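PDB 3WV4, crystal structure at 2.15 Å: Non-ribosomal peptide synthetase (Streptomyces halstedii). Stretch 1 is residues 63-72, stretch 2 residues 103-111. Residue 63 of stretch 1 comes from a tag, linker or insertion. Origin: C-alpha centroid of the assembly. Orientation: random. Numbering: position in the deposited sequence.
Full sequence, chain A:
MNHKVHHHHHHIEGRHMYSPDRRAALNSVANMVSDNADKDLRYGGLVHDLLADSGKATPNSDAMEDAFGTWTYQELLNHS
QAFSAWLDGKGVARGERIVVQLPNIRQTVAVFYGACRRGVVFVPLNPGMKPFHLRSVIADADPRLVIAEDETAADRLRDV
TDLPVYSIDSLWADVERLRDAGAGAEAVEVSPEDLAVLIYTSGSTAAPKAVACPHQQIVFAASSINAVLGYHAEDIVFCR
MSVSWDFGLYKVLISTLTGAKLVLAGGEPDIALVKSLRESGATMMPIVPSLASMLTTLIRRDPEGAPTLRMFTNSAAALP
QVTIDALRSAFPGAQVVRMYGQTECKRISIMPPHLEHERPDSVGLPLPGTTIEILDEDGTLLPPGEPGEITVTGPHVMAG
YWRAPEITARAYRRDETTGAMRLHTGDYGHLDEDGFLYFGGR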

ATOM      1  N   ALA A  63     -10.349   7.154 -12.105  1.00 31.73           N
ATOM      2  CA  ALA A  63      -9.309   6.907 -11.175  1.00 30.60           C
ATOM      3  C   ALA A  63      -9.692   5.814 -10.165  1.00 32.37           C
ATOM      4  O   ALA A  63      -8.847   4.939  -9.866  1.00 27.88           O
ATOM      5  N   MET A  64     -10.933   5.844  -9.682  1.00 30.83           N
ATOM      6  CA  MET A  64     -11.371   4.999  -8.552  1.00 33.81           C
ATOM      7  C   MET A  64     -12.824   4.598  -8.794  1.00 36.40           C
ATOM      8  O   MET A  64     -13.691   5.460  -9.020  1.00 38.31           O
ATOM      9  N   GLU A  65     -13.084   3.301  -8.747  1.00 38.15           N
ATOM     10  CA  GLU A  65     -14.437   2.794  -8.683  1.00 35.98           C
ATOM     11  C   GLU A  65     -14.563   1.922  -7.446  1.00 35.58           C
ATOM     12  O   GLU A  65     -13.627   1.146  -7.095  1.00 32.17           O
ATOM     13  N   ASP A  66     -15.692   2.082  -6.740  1.00 32.87           N
ATOM     14  CA  ASP A  66     -16.023   1.221  -5.605  1.00 33.42           C
ATOM     15  C   ASP A  66     -17.441   0.719  -5.852  1.00 37.99           C
ATOM     16  O   ASP A  66     -17.993   0.948  -6.939  1.00 34.64           O
ATOM     17  N   ALA A  67     -18.036   0.051  -4.853  1.00 38.56           N
ATOM     18  CA  ALA A  67     -19.406  -0.473  -4.990  1.00 41.46           C
ATOM     19  C   ALA A  67     -20.426   0.597  -5.323  1.00 41.51           C
ATOM     20  O   ALA A  67     -21.424   0.305  -5.962  1.00 48.41           O
ATOM     21  N   PHE A  68     -20.168   1.847  -4.951  1.00 44.92           N
ATOM     22  CA  PHE A  68     -21.201   2.914  -4.990  1.00 44.21           C
ATOM     23  C   PHE A  68     -21.073   3.895  -6.155  1.00 43.68           C
ATOM     24  O   PHE A  68     -22.049   4.532  -6.516  1.00 44.44           O
ATOM     25  N   GLY A  69     -19.899   4.029  -6.761  1.00 41.29           N
ATOM     26  CA  GLY A  69     -19.766   4.895  -7.942  1.00 37.41           C
ATOM     27  C   GLY A  69     -18.335   4.960  -8.429  1.00 39.17           C
ATOM     28  O   GLY A  69     -17.471   4.177  -7.991  1.00 40.91           O
ATOM     29  N   THR A  70     -18.052   5.927  -9.296  1.00 39.29           N
ATOM     30  CA  THR A  70     -16.720   6.082  -9.895  1.00 39.64           C
ATOM     31  C   THR A  70     -16.309   7.561  -9.825  1.00 40.17           C
ATOM     32  O   THR A  70     -17.153   8.465 -10.022  1.00 42.35           O
ATOM     33  N   TRP A  71     -15.038   7.809  -9.526  1.00 35.97           N
ATOM     34  CA  TRP A  71     -14.464   9.155  -9.619  1.00 35.26           C
ATOM     35  C   TRP A  71     -13.388   9.227 -10.693  1.00 33.87           C
ATOM     36  O   TRP A  71     -12.570   8.310 -10.822  1.00 32.43           O
ATOM     37  N   THR A  72     -13.384  10.322 -11.435  1.00 31.90           N
ATOM     38  CA  THR A  72     -12.288  10.635 -12.314  1.00 30.29           C
ATOM     39  C   THR A  72     -11.152  11.192 -11.497  1.00 28.62           C
ATOM     40  O   THR A  72     -11.310  11.474 -10.342  1.00 29.39           O
ATOM     41  N   PRO A 103     -13.563   1.116   5.226  1.00 30.67           N
ATOM     42  CA  PRO A 103     -13.478   0.099   4.225  1.00 32.51           C
ATOM     43  C   PRO A 103     -12.919   0.676   2.905  1.00 31.07           C
ATOM     44  O   PRO A 103     -12.521   1.828   2.861  1.00 33.95           O
ATOM     45  N   ASN A 104     -12.880  -0.178   1.893  1.00 31.56           N
ATOM     46  CA  ASN A 104     -12.486   0.137   0.533  1.00 32.05           C
ATOM     47  C   ASN A 104     -13.515   0.926  -0.218  1.00 33.15           C
ATOM     48  O   ASN A 104     -14.244   0.375  -1.066  1.00 37.57           O
ATOM     49  N   ILE A 105     -13.509   2.236   0.033  1.00 31.25           N
ATOM     50  CA  ILE A 105     -14.399   3.133  -0.655  1.00 33.45           C
ATOM     51  C   ILE A 105     -13.621   4.372  -1.091  1.00 34.01           C
ATOM     52  O   ILE A 105     -12.560   4.672  -0.511  1.00 32.56           O
ATOM     53  N   ARG A 106     -14.139   5.057  -2.110  1.00 33.63           N
ATOM     54  CA  ARG A 106     -13.486   6.232  -2.650  1.00 32.57           C
ATOM     55  C   ARG A 106     -13.094   7.258  -1.599  1.00 30.86           C
ATOM     56  O   ARG A 106     -12.032   7.833  -1.644  1.00 30.57           O
ATOM     57  N   GLN A 107     -13.936   7.420  -0.579  1.00 31.36           N
ATOM     58  CA  GLN A 107     -13.728   8.400   0.468  1.00 30.91           C
ATOM     59  C   GLN A 107     -12.439   8.188   1.192  1.00 30.06           C
ATOM     60  O   GLN A 107     -11.765   9.128   1.515  1.00 27.72           O
ATOM     61  N   THR A 108     -12.079   6.942   1.455  1.00 30.74           N
ATOM     62  CA  THR A 108     -10.830   6.652   2.163  1.00 31.83           C
ATOM     63  C   THR A 108      -9.577   7.137   1.393  1.00 31.71           C
ATOM     64  O   THR A 108      -8.582   7.517   1.986  1.00 28.88           O
ATOM     65  N   VAL A 109      -9.635   7.101   0.070  1.00 31.49           N
ATOM     66  CA  VAL A 109      -8.501   7.518  -0.758  1.00 31.02           C
ATOM     67  C   VAL A 109      -8.381   9.058  -0.725  1.00 31.93           C
ATOM     68  O   VAL A 109      -7.262   9.625  -0.749  1.00 29.75           O
ATOM     69  N   ALA A 110      -9.545   9.709  -0.636  1.00 30.16           N
ATOM     70  CA  ALA A 110      -9.628  11.150  -0.464  1.00 29.02           C
ATOM     71  C   ALA A 110      -9.130  11.582   0.901  1.00 29.24           C
ATOM     72  O   ALA A 110      -8.432  12.616   1.007  1.00 29.96           O
ATOM     73  N   VAL A 111      -9.427  10.782   1.935  1.00 28.34           N
ATOM     74  CA  VAL A 111      -8.899  11.036   3.273  1.00 27.41           C
ATOM     75  C   VAL A 111      -7.371  10.931   3.250  1.00 27.93           C
ATOM     76  O   VAL A 111      -6.652  11.805   3.719  1.00 30.25           O
TER

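Packing of a β-hairpin (residues 63-72) against a loop and the helix that follows it (residues 103-111) in a non-ribosomal peptide synthetase; the two surfaces bury 556 Å² in total. The hairpin is held by backbone hydrogen bonds, among them Trp 71 N to Met 64 O (2.8 Å) and Asp 66 N to Gly 69 O (3.0 Å), and it turns Met 64, Asp 66, Phe 68 and Trp 71 toward the second stretch, while Glu 65 and Thr 70 point away. Facing them, Arg 106, Val 109 and Ala 110 point toward the hairpin.

The main bump is Arg 106, which gives up more surface than any other residue here (169 Å²). Its side chain (chi1 m, chi2 t, chi3 m) lies lengthwise in a hollow lined by Met 64, Asp 66, the Phe 68-Gly 69-Thr 70 backbone and the indole of Trp 71. At the base of the chain, Met 64 CB meets Arg 106 CG at 3.9 Å. Trp 71 (chi1 m, chi2 -16°) offers one ring face as a wall: Arg 106 CB sits 3.6 Å from the centroid of the six-membered ring, almost on its normal, in a CH-pi contact. Farther along, Arg 106 CZ lies 4.5 Å from the centroid of the five-membered ring, close enough and well enough placed for a cation-pi interaction. Trp 71 NE1 and Arg 106 NH1 approach to 3.2 Å, but both are donors and form no hydrogen bond. Gly 69 N and Thr 70 N lie over one face of the guanidinium, Gly 69 N at 3.5 Å from Arg 106 NH2, again two donors. Gly 69 leaves the room this needs: an ideal CB there would come within a tight 3.2 Å of Arg 106 NH1.

Asp 66 (chi1 p) is the polar pivot. Its OD2 accepts from Arg 106 N at 2.8 Å and from Arg 106 NE at 3.1 Å, both nearly linear, so one oxygen grips the backbone and side chain of the same residue; Asp 66 OD1, also 3.1 Å from Arg 106 NE, completes the salt bridge. Asp 66 OD1 also braces the turn from within, accepting one hydrogen bond from Phe 68 N at 2.9 Å and another from Gly 69 N at 3.0 Å. The fit is close: Asp 66 OD2 lies 3.4 Å from Ile 105 CA.

Apolar contacts flank this centre. Met 64 (chi1 m, chi2 m) brings its SD to 4.0 Å from CG2 of Val 109 (chi1 t). The edge of the Trp 71 ring meets a small partner, its CZ3 lying 3.9 Å from Ala 110 CB. At the more exposed end, Phe 68 (chi1 m) receives Ile 105 at its ring edge, Phe 68 CE2 to Ile 105 CG2 being 3.9 Å, although the Ile 105 side chain (chi1 p, chi2 t) leads away at its tip. Nearby, water 1 bridges the backbones, accepting from Ala 67 N (2.9 Å) and donating to Asn 104 O (3.2 Å).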

ATOM      1  CB  ALA A  63      -8.974   8.154 -10.472  1.00 30.69           C
ATOM      2  CB  MET A  64     -11.371   5.744  -7.234  1.00 38.16           C
ATOM      3  CG  MET A  64     -10.057   6.290  -6.716  1.00 41.73           C
ATOM      4  SD  MET A  64      -8.963   4.974  -6.166  1.00 49.84           S
ATOM      5  CE  MET A  64      -7.382   5.610  -6.768  1.00 44.29           C
ATOM      6  CB  GLU A  65     -14.760   2.019  -9.954  1.00 37.36           C
ATOM      7  CG  GLU A  65     -16.049   1.209  -9.868  1.00 38.98           C
ATOM      8  CD  GLU A  65     -16.395   0.522 -11.160  1.00 42.69           C
ATOM      9  OE1 GLU A  65     -15.528   0.503 -12.059  1.00 38.60           O
ATOM     10  OE2 GLU A  65     -17.550   0.042 -11.292  1.00 49.62           O
ATOM     11  CB  ASP A  66     -15.875   1.949  -4.237  1.00 33.29           C
ATOM     12  CG  ASP A  66     -16.780   3.154  -4.072  1.00 33.14           C
ATOM     13  OD1 ASP A  66     -17.737   3.354  -4.847  1.00 33.33           O
ATOM     14  OD2 ASP A  66     -16.506   3.963  -3.155  1.00 35.38           O
ATOM     15  CB  ALA A  67     -19.821  -1.223  -3.731  1.00 42.04           C
ATOM     16  CB  PHE A  68     -21.216   3.651  -3.653  1.00 43.61           C
ATOM     17  CG  PHE A  68     -21.218   2.731  -2.486  1.00 47.05           C
ATOM     18  CD1 PHE A  68     -22.398   2.146  -2.054  1.00 52.16           C
ATOM     19  CD2 PHE A  68     -20.039   2.404  -1.833  1.00 49.85           C
ATOM     20  CE1 PHE A  68     -22.412   1.263  -0.975  1.00 54.00           C
ATOM     21  CE2 PHE A  68     -20.041   1.518  -0.750  1.00 50.57           C
ATOM     22  CZ  PHE A  68     -21.232   0.946  -0.326  1.00 52.63           C
ATOM     23  CB  THR A  70     -16.752   5.600 -11.375  1.00 40.07           C
ATOM     24  OG1 THR A  70     -17.150   4.229 -11.409  1.00 38.84           O
ATOM     25  CG2 THR A  70     -15.397   5.707 -12.051  1.00 39.66           C
ATOM     26  CB  TRP A  71     -13.753   9.558  -8.328  1.00 33.68           C
ATOM     27  CG  TRP A  71     -14.602   9.982  -7.210  1.00 35.54           C
ATOM     28  CD1 TRP A  71     -15.932  10.360  -7.261  1.00 33.21           C
ATOM     29  CD2 TRP A  71     -14.188  10.175  -5.849  1.00 33.84           C
ATOM     30  NE1 TRP A  71     -16.340  10.718  -6.032  1.00 33.65           N
ATOM     31  CE2 TRP A  71     -15.306  10.614  -5.142  1.00 33.69           C
ATOM     32  CE3 TRP A  71     -13.000   9.944  -5.156  1.00 33.27           C
ATOM     33  CZ2 TRP A  71     -15.265  10.866  -3.788  1.00 33.27           C
ATOM     34  CZ3 TRP A  71     -12.952  10.196  -3.832  1.00 33.47           C
ATOM     35  CH2 TRP A  71     -14.077  10.645  -3.149  1.00 32.86           C
ATOM     36  CB  THR A  72     -12.675  11.723 -13.329  1.00 30.26           C
ATOM     37  OG1 THR A  72     -12.937  12.933 -12.623  1.00 29.86           O
ATOM     38  CG2 THR A  72     -13.901  11.313 -14.119  1.00 32.03           C
ATOM     39  CB  PRO A 103     -14.958  -0.327   4.025  1.00 31.67           C
ATOM     40  CG  PRO A 103     -15.699   0.947   4.267  1.00 32.08           C
ATOM     41  CD  PRO A 103     -14.935   1.652   5.353  1.00 33.18           C
ATOM     42  CB  ASN A 104     -12.196  -1.135  -0.258  1.00 33.90           C
ATOM     43  CG  ASN A 104     -10.753  -1.608  -0.094  1.00 36.21           C
ATOM     44  OD1 ASN A 104     -10.022  -1.162   0.804  1.00 32.20           O
ATOM     45  ND2 ASN A 104     -10.341  -2.554  -0.974  1.00 40.79           N
ATOM     46  CB  ILE A 105     -15.622   3.490   0.217  1.00 32.74           C
ATOM     47  CG1 ILE A 105     -15.213   4.127   1.535  1.00 33.34           C
ATOM     48  CG2 ILE A 105     -16.419   2.248   0.552  1.00 33.72           C
ATOM     49  CD1 ILE A 105     -16.396   4.539   2.414  1.00 33.23           C
ATOM     50  CB  ARG A 106     -14.435   6.862  -3.662  1.00 35.79           C
ATOM     51  CG  ARG A 106     -14.483   6.133  -4.990  1.00 33.91           C
ATOM     52  CD  ARG A 106     -15.646   6.627  -5.817  1.00 34.77           C
ATOM     53  NE  ARG A 106     -16.887   6.318  -5.130  1.00 36.20           N
ATOM     54  CZ  ARG A 106     -18.006   6.990  -5.282  1.00 37.33           C
ATOM     55  NH1 ARG A 106     -18.050   7.977  -6.136  1.00 37.49           N
ATOM     56  NH2 ARG A 106     -19.090   6.630  -4.607  1.00 39.54           N
ATOM     57  CB  GLN A 107     -14.886   8.377   1.494  1.00 32.68           C
ATOM     58  CG  GLN A 107     -16.218   8.881   0.954  1.00 32.25           C
ATOM     59  CD  GLN A 107     -17.095   7.760   0.413  1.00 33.99           C
ATOM     60  OE1 GLN A 107     -16.686   6.962  -0.426  1.00 33.06           O
ATOM     61  NE2 GLN A 107     -18.311   7.703   0.887  1.00 33.48           N
ATOM     62  CB  THR A 108     -10.689   5.128   2.365  1.00 34.39           C
ATOM     63  OG1 THR A 108     -11.935   4.583   2.804  1.00 39.04           O
ATOM     64  CG2 THR A 108      -9.645   4.815   3.397  1.00 35.87           C
ATOM     65  CB  VAL A 109      -8.689   7.012  -2.193  1.00 30.23           C
ATOM     66  CG1 VAL A 109      -7.507   7.403  -3.081  1.00 30.37           C
ATOM     67  CG2 VAL A 109      -8.822   5.495  -2.198  1.00 30.91           C
ATOM     68  CB  ALA A 110     -11.065  11.638  -0.699  1.00 30.09           C
ATOM     69  CB  VAL A 111      -9.498  10.092   4.306  1.00 28.91           C
ATOM     70  CG1 VAL A 111      -8.810  10.266   5.637  1.00 29.50           C
ATOM     71  CG2 VAL A 111     -10.984  10.364   4.466  1.00 29.52           C
TER
HETATM   72  O   HOH W   1     -16.696  -1.104  -2.579  1.00 53.14           O